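Local coordinates for protein putative acetyltransferase Sthe_0691 (Sphaerobacter thermophilus, PDB 3SHP) that probably transfers an acetyl group from acetyl-coenzyme A to an acceptor that is not established, as a putative acetyltransferase of apparent GNAT type, at residues 15-20 against 61-66; 28-33 against 90-95; 37-42 against 77-82; 84-89 against 121-126. All blocks are in the same frame, centred on the assembly; numbering follows the deposited sequence.

Contact 1 closes the first large loop, bringing strand 58-66 back beside strand 14-18. Contacts 2 and 3 both open within that loop, in the irregular chain after helix 21-26, and close only beyond it, at 90-95 and 77-82, so each crosses contact 1. Contact 3 closes before contact 2 does and lies wholly within its span. Contact 4 begins once contact 3 is complete and follows contact 1 in series, but it crosses contact 2, since its 84-89 segment runs straight into 90-95. Contacts 1 and 4 join strands of one mixed sheet, whereas contacts 2 and 3 lay the 28-42 loop region against that sheet.

Contact 1 of 4, residues 15-20 against 61-66; sequences YLRAMV and LLAIVR
Tyr15 and Val65 face each other as a hydrogen-bonded antiparallel pair, Val65 N donating to Tyr15 O at 2.7 Å and Tyr15 N returning a bond to Val65 O. The ladder continues through Arg17 and Ala63, where the bond from Arg17 N is weak, and ends with Met19 N on Leu61 O at 2.9 Å. Tyr15 has its CG in the crowded position between backbone N and carbonyl carbon (chi1 66°), which lays the ring over its neighbour: Val65 CB stands 3.9 Å from the ring centroid, a CH-pi contact over one face. Arg17 uses the same crowded torsion (chi1 53°), and its long chain brings NE within 3.7 Å of Val65 CG2 and NH1 within 3.8 Å of Ala63 CB. The small alanine and branched valine thus form an apolar bed under the flat guanidinium. Arg17 NH1 also donates to Ala18 O at 3.0 Å, with the acceptor in the guanidinium plane. On the reverse face, Leu16 CD1 meets Ile64 CG1 at 3.9 Å, and both side chains pack on helix 98-116, a place suited to branched aliphatic residues. Selenomethionine Met19 lies CB to CB with Leu61, 3.8 Å apart, before its chain leads off to Phe31. In the second shell, Glu70 binds the Tyr15 hydroxyl, while Asp23 pairs with Arg17 NH1 and accepts from Val20 N, tying the strand to helix 21-26. This antiparallel pairing of strand 14-18 with strand 58-66, with one face under helix 98-116, is consistent with the N-terminal half of a GNAT acetyltransferase fold.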
# COMPACT_ATOMS: atom_id res chain seq x y z
N TYR A 15 -30.12 -9.81 20.92
CA TYR A 15 -31.21 -9.16 20.24
C TYR A 15 -30.69 -8.27 19.16
O TYR A 15 -29.52 -7.89 19.18
CB TYR A 15 -32.13 -8.40 21.20
CG TYR A 15 -31.55 -7.21 21.91
CD1 TYR A 15 -31.73 -5.91 21.42
CD2 TYR A 15 -30.89 -7.37 23.12
CE1 TYR A 15 -31.22 -4.81 22.09
CE2 TYR A 15 -30.39 -6.29 23.80
CZ TYR A 15 -30.55 -5.01 23.28
OH TYR A 15 -30.03 -3.95 24.01
N LEU A 16 -31.56 -8.00 18.19
CA LEU A 16 -31.26 -7.18 17.04
C LEU A 16 -32.07 -5.91 17.14
O LEU A 16 -33.26 -5.93 17.49
CB LEU A 16 -31.58 -7.92 15.73
CG LEU A 16 -30.54 -8.92 15.19
CD1 LEU A 16 -29.93 -9.79 16.25
CD2 LEU A 16 -31.19 -9.80 14.15
N ARG A 17 -31.42 -4.80 16.82
CA ARG A 17 -32.06 -3.50 16.79
C ARG A 17 -31.27 -2.68 15.77
O ARG A 17 -30.19 -3.05 15.40
CB ARG A 17 -31.98 -2.83 18.17
CG ARG A 17 -30.52 -2.74 18.77
CD ARG A 17 -30.39 -1.52 19.69
NE ARG A 17 -29.07 -1.44 20.32
CZ ARG A 17 -27.98 -0.89 19.77
NH1 ARG A 17 -28.01 -0.35 18.55
NH2 ARG A 17 -26.83 -0.90 20.46
N ALA A 18 -31.83 -1.56 15.33
CA ALA A 18 -31.15 -0.67 14.39
C ALA A 18 -29.78 -0.29 14.94
O ALA A 18 -29.65 0.10 16.10
CB ALA A 18 -32.01 0.58 14.11
N MSE A 19 -28.74 -0.48 14.13
CA MSE A 19 -27.41 -0.01 14.48
C MSE A 19 -27.42 1.52 14.42
O MSE A 19 -27.99 2.10 13.49
CB MSE A 19 -26.36 -0.58 13.52
CG MSE A 19 -24.94 -0.24 13.91
SE MSE A 19 -23.77 -1.51 13.09
CE MSE A 19 -22.11 -1.26 14.07
N VAL A 20 -26.83 2.15 15.42
CA VAL A 20 -26.75 3.60 15.51
C VAL A 20 -25.29 4.05 15.47
O VAL A 20 -24.38 3.23 15.61
CB VAL A 20 -27.47 4.12 16.78
CG1 VAL A 20 -28.97 3.87 16.69
CG2 VAL A 20 -26.87 3.50 18.07
N LEU A 61 -28.75 -1.47 8.60
CA LEU A 61 -27.82 -2.11 9.50
C LEU A 61 -28.49 -2.43 10.82
O LEU A 61 -29.05 -1.53 11.45
CB LEU A 61 -26.69 -1.15 9.78
CG LEU A 61 -25.48 -1.24 8.88
CD1 LEU A 61 -24.52 -0.09 9.30
CD2 LEU A 61 -24.84 -2.60 9.01
N LEU A 62 -28.42 -3.69 11.24
CA LEU A 62 -28.90 -4.11 12.52
C LEU A 62 -27.70 -4.45 13.40
O LEU A 62 -26.79 -5.16 12.95
CB LEU A 62 -29.82 -5.32 12.39
CG LEU A 62 -31.11 -5.16 11.57
CD1 LEU A 62 -31.88 -6.47 11.54
CD2 LEU A 62 -32.00 -4.04 12.14
N ALA A 63 -27.68 -3.94 14.63
CA ALA A 63 -26.70 -4.37 15.60
C ALA A 63 -27.13 -5.69 16.20
O ALA A 63 -28.32 -5.91 16.47
CB ALA A 63 -26.60 -3.34 16.70
N ILE A 64 -26.17 -6.56 16.45
CA ILE A 64 -26.47 -7.78 17.20
C ILE A 64 -25.94 -7.52 18.61
O ILE A 64 -24.75 -7.23 18.79
CB ILE A 64 -25.81 -9.00 16.57
CG1 ILE A 64 -26.25 -9.15 15.10
CG2 ILE A 64 -26.07 -10.27 17.43
CD1 ILE A 64 -25.40 -10.19 14.31
N VAL A 65 -26.82 -7.59 19.60
CA VAL A 65 -26.48 -7.13 20.94
C VAL A 65 -26.60 -8.28 21.92
O VAL A 65 -27.64 -8.93 22.00
CB VAL A 65 -27.40 -5.94 21.40
CG1 VAL A 65 -27.02 -5.44 22.79
CG2 VAL A 65 -27.40 -4.78 20.38
N ARG A 66 -25.52 -8.55 22.65
CA ARG A 66 -25.57 -9.60 23.66
C ARG A 66 -26.34 -9.11 24.86
O ARG A 66 -25.99 -8.10 25.46
CB ARG A 66 -24.17 -10.06 24.07
CG ARG A 66 -24.17 -11.31 24.93
CD ARG A 66 -22.80 -11.92 25.06
NE ARG A 66 -21.76 -10.94 25.42
CZ ARG A 66 -20.46 -11.12 25.24
NH1 ARG A 66 -19.60 -10.18 25.60
NH2 ARG A 66 -20.01 -12.26 24.71

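Contact 2 of 4, residues 28-33 against 90-95; sequences AAWFDS and HMAPWL
Aliphatic groups over an indole make up most of this contact. Trp30 carries its CG between backbone N and carbonyl carbon (chi1 57°), so the ring system stands against the 90-95 segment. Ala92 CA sits almost on the normal of the six-membered ring, 3.7 Å from its centroid, and Ala92 CB reaches Trp30 CZ2 at 3.7 Å. Pro93 lies over the same face farther along, its CD 3.4 Å from Trp30 CG; proline suits the place because its rigid ring presents CD, next to the electron-withdrawing imide N, as a somewhat polarised C-H donor. The indole's other face has Phe31 CB near its rim, and at the edge His90 O comes within 3.6 Å of Trp30 CZ3.

Ala92 to Leu95 form a type I beta turn, with Leu95 N bonded to Ala92 O, where strand 84-91 ends and the chain heads for helix 98-116. In GNAT enzymes this connection commonly holds the cofactor pyrophosphate, although no cofactor is bound here.

Trp94, inside this turn, forms the aromatic pair. It also takes the crowded first torsion and presents its edge toward the face of Trp30, offset, with the planes at 84° and the five-membered rings 5.6 Å apart between centroids. One water serves both indoles, accepting from Trp30 NE1 at 2.7 Å and from Trp94 NE1 at 2.8 Å, in the plane of each ring. The two N-H groups therefore share an acceptor without bonding each other. Across the subunit boundary, Trp94 stacks on His25 of a second subunit, whose Lys24 binds the Trp94 carbonyl oxygen.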
# COMPACT_ATOMS: atom_id res chain seq x y z
N ALA A 28 -15.32 0.59 15.47
CA ALA A 28 -14.53 1.05 14.31
C ALA A 28 -13.28 0.21 14.00
O ALA A 28 -12.87 0.11 12.83
CB ALA A 28 -14.16 2.54 14.44
N ALA A 29 -12.68 -0.36 15.04
CA ALA A 29 -11.49 -1.21 14.87
C ALA A 29 -11.80 -2.41 13.96
O ALA A 29 -10.99 -2.78 13.12
CB ALA A 29 -10.97 -1.68 16.22
N TRP A 30 -13.00 -2.98 14.08
CA TRP A 30 -13.33 -4.13 13.25
C TRP A 30 -14.50 -3.92 12.29
O TRP A 30 -14.66 -4.69 11.35
CB TRP A 30 -13.61 -5.35 14.12
CG TRP A 30 -14.71 -5.14 15.11
CD1 TRP A 30 -14.58 -4.61 16.35
CD2 TRP A 30 -16.11 -5.45 14.94
NE1 TRP A 30 -15.81 -4.57 16.98
CE2 TRP A 30 -16.76 -5.09 16.13
CE3 TRP A 30 -16.87 -5.99 13.88
CZ2 TRP A 30 -18.14 -5.26 16.32
CZ3 TRP A 30 -18.25 -6.16 14.06
CH2 TRP A 30 -18.86 -5.80 15.28
N PHE A 31 -15.32 -2.92 12.54
CA PHE A 31 -16.48 -2.76 11.68
C PHE A 31 -16.24 -1.69 10.64
O PHE A 31 -15.99 -0.55 10.98
CB PHE A 31 -17.74 -2.46 12.47
CG PHE A 31 -18.95 -2.29 11.60
CD1 PHE A 31 -19.57 -3.40 11.03
CD2 PHE A 31 -19.46 -1.02 11.32
CE1 PHE A 31 -20.69 -3.24 10.21
CE2 PHE A 31 -20.59 -0.85 10.50
CZ PHE A 31 -21.20 -1.97 9.94
N ASP A 32 -16.34 -2.08 9.37
CA ASP A 32 -16.07 -1.15 8.29
C ASP A 32 -17.40 -0.53 7.94
O ASP A 32 -18.30 -1.21 7.50
CB ASP A 32 -15.48 -1.91 7.10
CG ASP A 32 -14.99 -0.99 5.99
OD1 ASP A 32 -15.14 0.24 6.08
OD2 ASP A 32 -14.43 -1.53 5.01
N SER A 33 -17.52 0.77 8.17
CA SER A 33 -18.72 1.51 7.86
C SER A 33 -18.90 1.79 6.38
O SER A 33 -20.00 2.16 5.96
CB SER A 33 -18.66 2.84 8.56
OG SER A 33 -19.05 2.65 9.89
N HIS A 90 -21.33 -9.55 10.17
CA HIS A 90 -19.97 -9.19 10.52
C HIS A 90 -19.91 -9.35 12.04
O HIS A 90 -20.53 -8.57 12.74
CB HIS A 90 -19.67 -7.73 10.17
CG HIS A 90 -19.76 -7.42 8.71
ND1 HIS A 90 -18.72 -7.63 7.83
CD2 HIS A 90 -20.77 -6.88 7.97
CE1 HIS A 90 -19.08 -7.25 6.62
NE2 HIS A 90 -20.32 -6.79 6.68
N MSE A 91 -19.19 -10.35 12.54
CA MSE A 91 -19.13 -10.58 14.00
C MSE A 91 -17.84 -9.98 14.57
O MSE A 91 -16.84 -9.92 13.86
CB MSE A 91 -19.20 -12.08 14.32
CG MSE A 91 -20.37 -12.78 13.63
SE MSE A 91 -22.10 -11.99 14.08
CE MSE A 91 -22.13 -12.51 15.94
N ALA A 92 -17.86 -9.54 15.82
CA ALA A 92 -16.65 -9.01 16.44
C ALA A 92 -15.59 -10.10 16.49
O ALA A 92 -15.88 -11.24 16.82
CB ALA A 92 -16.93 -8.45 17.83
N PRO A 93 -14.35 -9.74 16.13
CA PRO A 93 -13.24 -10.70 16.12
C PRO A 93 -12.82 -11.17 17.52
O PRO A 93 -12.24 -12.26 17.63
CB PRO A 93 -12.08 -9.90 15.47
CG PRO A 93 -12.42 -8.46 15.80
CD PRO A 93 -13.94 -8.41 15.67
N TRP A 94 -13.11 -10.38 18.55
CA TRP A 94 -12.79 -10.77 19.93
C TRP A 94 -13.78 -11.78 20.52
O TRP A 94 -13.59 -12.24 21.64
CB TRP A 94 -12.70 -9.55 20.84
CG TRP A 94 -13.85 -8.55 20.72
CD1 TRP A 94 -13.86 -7.39 19.99
CD2 TRP A 94 -15.13 -8.63 21.37
NE1 TRP A 94 -15.06 -6.74 20.16
CE2 TRP A 94 -15.86 -7.47 21.00
CE3 TRP A 94 -15.73 -9.54 22.26
CZ2 TRP A 94 -17.16 -7.22 21.43
CZ3 TRP A 94 -17.02 -9.29 22.71
CH2 TRP A 94 -17.74 -8.13 22.28
N LEU A 95 -14.83 -12.12 19.79
CA LEU A 95 -15.81 -13.05 20.33
C LEU A 95 -15.22 -14.44 20.54
O LEU A 95 -14.39 -14.90 19.75
CB LEU A 95 -17.04 -13.14 19.44
CG LEU A 95 -18.13 -12.11 19.65
CD1 LEU A 95 -19.18 -12.30 18.55
CD2 LEU A 95 -18.80 -12.25 21.02
O HOH W 1 -15.85 -4.07 19.61

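Contact 3 of 4, residues 37-42 against 77-82; sequences VNAARA and RIEFGK
Ala39 and Glu79 contribute most of the buried surface, and their CA atoms are the closest CA pair between the segments. Ala39 points its methyl at the strand, with CB 3.7 Å from Glu79 CB and 3.6 Å from Arg77 O; alanine suits this place because its short methyl lets the two chains come this close. Its amide is equally engaged: Ala39 N donates to Glu79 OE1 at 3.1 Å, nearly straight (165° at the hydrogen), approaching from above the carboxylate plane. Glu79 gets there with CG anti to the backbone N (chi1 169°) and an extended chain, so its acid group stands off the strand toward the loop. Asn38 CB rests beside the same oxygen, 3.3 Å from Glu79 OE1. The other oxygen, Glu79 OE2, lies 2.7 Å from a water that is also 2.6 Å from Val37 O and so links strand to loop a second time.

Arg77 is the third contributor, mainly through its carbonyl oxygen, under the Ala39 methyl. The Arg77 side chain, about 7 Å from the bound meso-tartrate, packs on Phe35 of the same loop and Trp59 of strand 58-66, which line the ligand's pocket. Glu79 OE1 has its strongest partner in another chain, a salt bridge to Arg149 of a fourth subunit. An alanine at Glu79 removes the carboxylate with all these bonds, and would probably loosen the loop from the sheet and weaken the subunit contact. The carboxylate is buried, yet an amide, a water and an arginine would stabilise its negative charge, so it is probably ionised.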
# COMPACT_ATOMS: atom_id res chain seq x y z
N VAL A 37 -20.29 -3.33 -2.43
CA VAL A 37 -21.16 -3.22 -3.63
C VAL A 37 -22.56 -3.77 -3.40
O VAL A 37 -23.53 -3.26 -3.96
CB VAL A 37 -20.53 -3.80 -4.93
CG1 VAL A 37 -19.26 -3.01 -5.29
CG2 VAL A 37 -20.19 -5.30 -4.80
N ASN A 38 -22.67 -4.80 -2.56
CA ASN A 38 -23.97 -5.37 -2.23
C ASN A 38 -23.83 -6.07 -0.88
O ASN A 38 -22.72 -6.09 -0.32
CB ASN A 38 -24.39 -6.36 -3.33
CG ASN A 38 -23.30 -7.36 -3.64
OD1 ASN A 38 -22.74 -8.01 -2.73
ND2 ASN A 38 -22.98 -7.48 -4.91
N ALA A 39 -24.92 -6.60 -0.34
CA ALA A 39 -24.89 -7.35 0.92
C ALA A 39 -24.83 -8.87 0.70
O ALA A 39 -24.68 -9.62 1.65
CB ALA A 39 -26.08 -6.99 1.80
N ALA A 40 -24.99 -9.33 -0.53
CA ALA A 40 -24.68 -10.73 -0.86
C ALA A 40 -24.09 -10.80 -2.26
O ALA A 40 -24.79 -10.53 -3.26
CB ALA A 40 -25.90 -11.64 -0.72
N ARG A 41 -22.80 -11.14 -2.27
CA ARG A 41 -21.90 -11.25 -3.41
C ARG A 41 -22.33 -12.00 -4.68
O ARG A 41 -21.88 -11.66 -5.79
CB ARG A 41 -20.72 -12.07 -2.90
CG ARG A 41 -19.49 -11.39 -2.87
CD ARG A 41 -18.53 -12.26 -2.10
NE ARG A 41 -18.74 -12.00 -0.68
CZ ARG A 41 -17.77 -11.97 0.24
NH1 ARG A 41 -18.11 -11.72 1.51
NH2 ARG A 41 -16.49 -12.16 -0.10
N ALA A 42 -23.06 -13.10 -4.49
CA ALA A 42 -23.51 -13.93 -5.59
C ALA A 42 -24.91 -14.39 -5.27
O ALA A 42 -25.33 -14.35 -4.11
CB ALA A 42 -22.60 -15.11 -5.75
N ARG A 77 -25.79 -6.75 7.93
CA ARG A 77 -26.01 -5.78 6.86
C ARG A 77 -27.05 -6.28 5.86
O ARG A 77 -26.92 -7.36 5.30
CB ARG A 77 -24.71 -5.43 6.15
CG ARG A 77 -24.92 -4.21 5.26
CD ARG A 77 -23.68 -3.81 4.48
NE ARG A 77 -22.58 -3.32 5.30
CZ ARG A 77 -22.44 -2.05 5.69
NH1 ARG A 77 -23.35 -1.12 5.37
NH2 ARG A 77 -21.36 -1.71 6.41
N ILE A 78 -28.09 -5.48 5.65
CA ILE A 78 -29.14 -5.89 4.77
C ILE A 78 -29.28 -4.92 3.60
O ILE A 78 -29.25 -3.69 3.80
CB ILE A 78 -30.50 -5.95 5.53
CG1 ILE A 78 -30.40 -6.85 6.78
CG2 ILE A 78 -31.60 -6.44 4.58
CD1 ILE A 78 -31.58 -6.65 7.75
N GLU A 79 -29.49 -5.46 2.40
CA GLU A 79 -29.73 -4.63 1.22
C GLU A 79 -31.05 -5.06 0.55
O GLU A 79 -31.18 -6.21 0.12
CB GLU A 79 -28.53 -4.72 0.25
CG GLU A 79 -28.77 -4.12 -1.13
CD GLU A 79 -27.94 -4.75 -2.25
OE1 GLU A 79 -27.35 -5.85 -2.06
OE2 GLU A 79 -27.91 -4.14 -3.34
N PHE A 80 -32.03 -4.17 0.52
CA PHE A 80 -33.28 -4.47 -0.16
C PHE A 80 -33.22 -4.00 -1.60
O PHE A 80 -32.68 -2.91 -1.88
CB PHE A 80 -34.51 -3.82 0.51
CG PHE A 80 -34.85 -4.39 1.85
CD1 PHE A 80 -34.66 -3.63 3.00
CD2 PHE A 80 -35.34 -5.69 1.98
CE1 PHE A 80 -34.96 -4.14 4.26
CE2 PHE A 80 -35.64 -6.22 3.25
CZ PHE A 80 -35.45 -5.44 4.39
N GLY A 81 -33.75 -4.81 -2.50
CA GLY A 81 -34.12 -4.33 -3.82
C GLY A 81 -35.64 -4.22 -3.86
O GLY A 81 -36.30 -4.09 -2.83
N LYS A 82 -36.23 -4.30 -5.05
CA LYS A 82 -37.68 -4.21 -5.13
C LYS A 82 -38.38 -5.38 -4.44
O LYS A 82 -39.25 -5.17 -3.61
CB LYS A 82 -38.14 -4.09 -6.59
CG LYS A 82 -39.62 -3.83 -6.76
CD LYS A 82 -39.94 -3.47 -8.20
CE LYS A 82 -39.53 -4.58 -9.20
NZ LYS A 82 -39.45 -4.12 -10.66
O HOH W 2 -26.00 -2.72 -4.67

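Contact 4 of 4, residues 84-89 against 121-126; sequences TASLRF and VITVEI
Parallel main-chain bonding dominates. Ala85 N donates to Val121 O at 2.8 Å, Ala85 O accepts from Thr123 N, Leu87 N binds Thr123 O, and Glu125 N closes the series on Leu87 O at a longer 3.2 Å. Beyond it the strands are linked by water, which accepts from Phe89 N at 2.8 Å and donates to Glu125 O at 2.8 Å. A parting of these two strands is a hallmark of the GNAT fold, where it receives acetyl-coenzyme A, and the water bridge is consistent with its beginning.

The ionic part is a side-on grip of Arg88 on Glu125: NE to OE1 at 2.9 Å and NH1 to OE2 at 2.9 Å. A bend at chi3 (59°) turns the guanidinium so that both oxygens lie near its plane, yet they are met from above the carboxylate, the two planes standing 64° apart. Arg88 NH2 goes to Asn38 O, while Arg41 NE also pairs with Glu125 OE2; these charges would help one another remain ionised while buried. A leucine at Arg88 removes the guanidinium with these bonds, and would probably leave the buried Glu125 charge less well compensated and the 37-42 loop less firmly held.

Among the apolar contacts, Leu87 CG meets Val124 CG2 at 3.9 Å, and Phe89 offers its ring edge, CE2, to Val124 CG1 at 3.9 Å. Beta-branched Val124 and Ile122 suit an extended strand; Leu87 and Phe89 fill the buried layer between sheet and helix 98-116.

That helix connects the strands as a beta-alpha-beta unit, while strands 72-80 and 157-167 flank the pair and Thr123 OG1 bonds Gln165 of the latter.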
# COMPACT_ATOMS: atom_id res chain seq x y z
N THR A 84 -36.39 -8.18 -3.25
CA THR A 84 -35.28 -8.99 -2.77
C THR A 84 -34.73 -8.47 -1.46
O THR A 84 -34.81 -7.27 -1.19
CB THR A 84 -34.12 -9.04 -3.78
OG1 THR A 84 -33.59 -7.72 -3.95
CG2 THR A 84 -34.60 -9.57 -5.15
N ALA A 85 -34.17 -9.37 -0.66
CA ALA A 85 -33.40 -8.97 0.50
C ALA A 85 -32.13 -9.80 0.51
O ALA A 85 -32.18 -11.02 0.38
CB ALA A 85 -34.17 -9.22 1.77
N SER A 86 -30.99 -9.12 0.63
CA SER A 86 -29.68 -9.74 0.66
C SER A 86 -28.99 -9.32 1.96
O SER A 86 -29.12 -8.17 2.38
CB SER A 86 -28.86 -9.30 -0.55
OG SER A 86 -29.55 -9.60 -1.75
N LEU A 87 -28.27 -10.23 2.58
CA LEU A 87 -27.63 -9.95 3.86
C LEU A 87 -26.39 -10.75 4.16
O LEU A 87 -26.18 -11.85 3.64
CB LEU A 87 -28.60 -10.13 5.01
CG LEU A 87 -29.33 -11.45 5.14
CD1 LEU A 87 -29.46 -11.79 6.61
CD2 LEU A 87 -30.71 -11.35 4.46
N ARG A 88 -25.57 -10.17 5.02
CA ARG A 88 -24.35 -10.80 5.48
C ARG A 88 -24.11 -10.34 6.91
O ARG A 88 -24.67 -9.32 7.34
CB ARG A 88 -23.16 -10.45 4.55
CG ARG A 88 -22.53 -9.05 4.68
CD ARG A 88 -21.07 -9.00 4.06
NE ARG A 88 -21.07 -9.34 2.63
CZ ARG A 88 -21.30 -8.48 1.64
NH1 ARG A 88 -21.33 -8.91 0.37
NH2 ARG A 88 -21.51 -7.19 1.90
N PHE A 89 -23.32 -11.08 7.65
CA PHE A 89 -23.09 -10.78 9.06
C PHE A 89 -21.62 -10.45 9.24
O PHE A 89 -20.77 -11.02 8.54
CB PHE A 89 -23.42 -12.00 9.93
CG PHE A 89 -24.86 -12.44 9.84
CD1 PHE A 89 -25.82 -11.90 10.69
CD2 PHE A 89 -25.25 -13.37 8.89
CE1 PHE A 89 -27.15 -12.30 10.60
CE2 PHE A 89 -26.58 -13.77 8.79
CZ PHE A 89 -27.54 -13.24 9.66
N VAL A 121 -37.40 -13.11 -2.81
CA VAL A 121 -36.04 -13.67 -2.66
C VAL A 121 -35.32 -13.15 -1.42
O VAL A 121 -35.29 -11.94 -1.15
CB VAL A 121 -35.15 -13.36 -3.89
CG1 VAL A 121 -33.90 -14.22 -3.88
CG2 VAL A 121 -35.90 -13.59 -5.18
N ILE A 122 -34.76 -14.09 -0.65
CA ILE A 122 -33.89 -13.80 0.49
C ILE A 122 -32.57 -14.50 0.22
O ILE A 122 -32.57 -15.69 -0.13
CB ILE A 122 -34.49 -14.33 1.82
CG1 ILE A 122 -35.88 -13.72 2.08
CG2 ILE A 122 -33.57 -14.03 3.01
CD1 ILE A 122 -36.60 -14.24 3.37
N THR A 123 -31.47 -13.78 0.41
CA THR A 123 -30.16 -14.22 -0.03
C THR A 123 -29.18 -13.91 1.12
O THR A 123 -29.06 -12.75 1.56
CB THR A 123 -29.74 -13.50 -1.36
OG1 THR A 123 -30.71 -13.78 -2.38
CG2 THR A 123 -28.38 -13.96 -1.86
N VAL A 124 -28.51 -14.96 1.60
CA VAL A 124 -27.62 -14.87 2.77
C VAL A 124 -26.25 -15.48 2.49
O VAL A 124 -26.15 -16.62 2.00
CB VAL A 124 -28.24 -15.59 4.00
CG1 VAL A 124 -27.45 -15.28 5.27
CG2 VAL A 124 -29.73 -15.20 4.19
N GLU A 125 -25.19 -14.75 2.83
CA GLU A 125 -23.81 -15.25 2.74
C GLU A 125 -23.49 -16.04 4.00
O GLU A 125 -23.72 -15.53 5.13
CB GLU A 125 -22.82 -14.09 2.64
CG GLU A 125 -22.91 -13.28 1.37
CD GLU A 125 -21.68 -12.34 1.19
OE1 GLU A 125 -20.90 -12.15 2.16
OE2 GLU A 125 -21.51 -11.78 0.07
N ILE A 126 -23.00 -17.28 3.83
CA ILE A 126 -22.56 -18.11 4.94
C ILE A 126 -21.34 -18.95 4.56
O ILE A 126 -21.38 -19.67 3.56
CB ILE A 126 -23.67 -19.09 5.44
CG1 ILE A 126 -25.01 -18.36 5.67
CG2 ILE A 126 -23.22 -19.79 6.74
CD1 ILE A 126 -26.18 -19.31 5.92
O HOH W 3 -31.71 -11.35 -2.81
O HOH W 4 -22.36 -13.42 6.47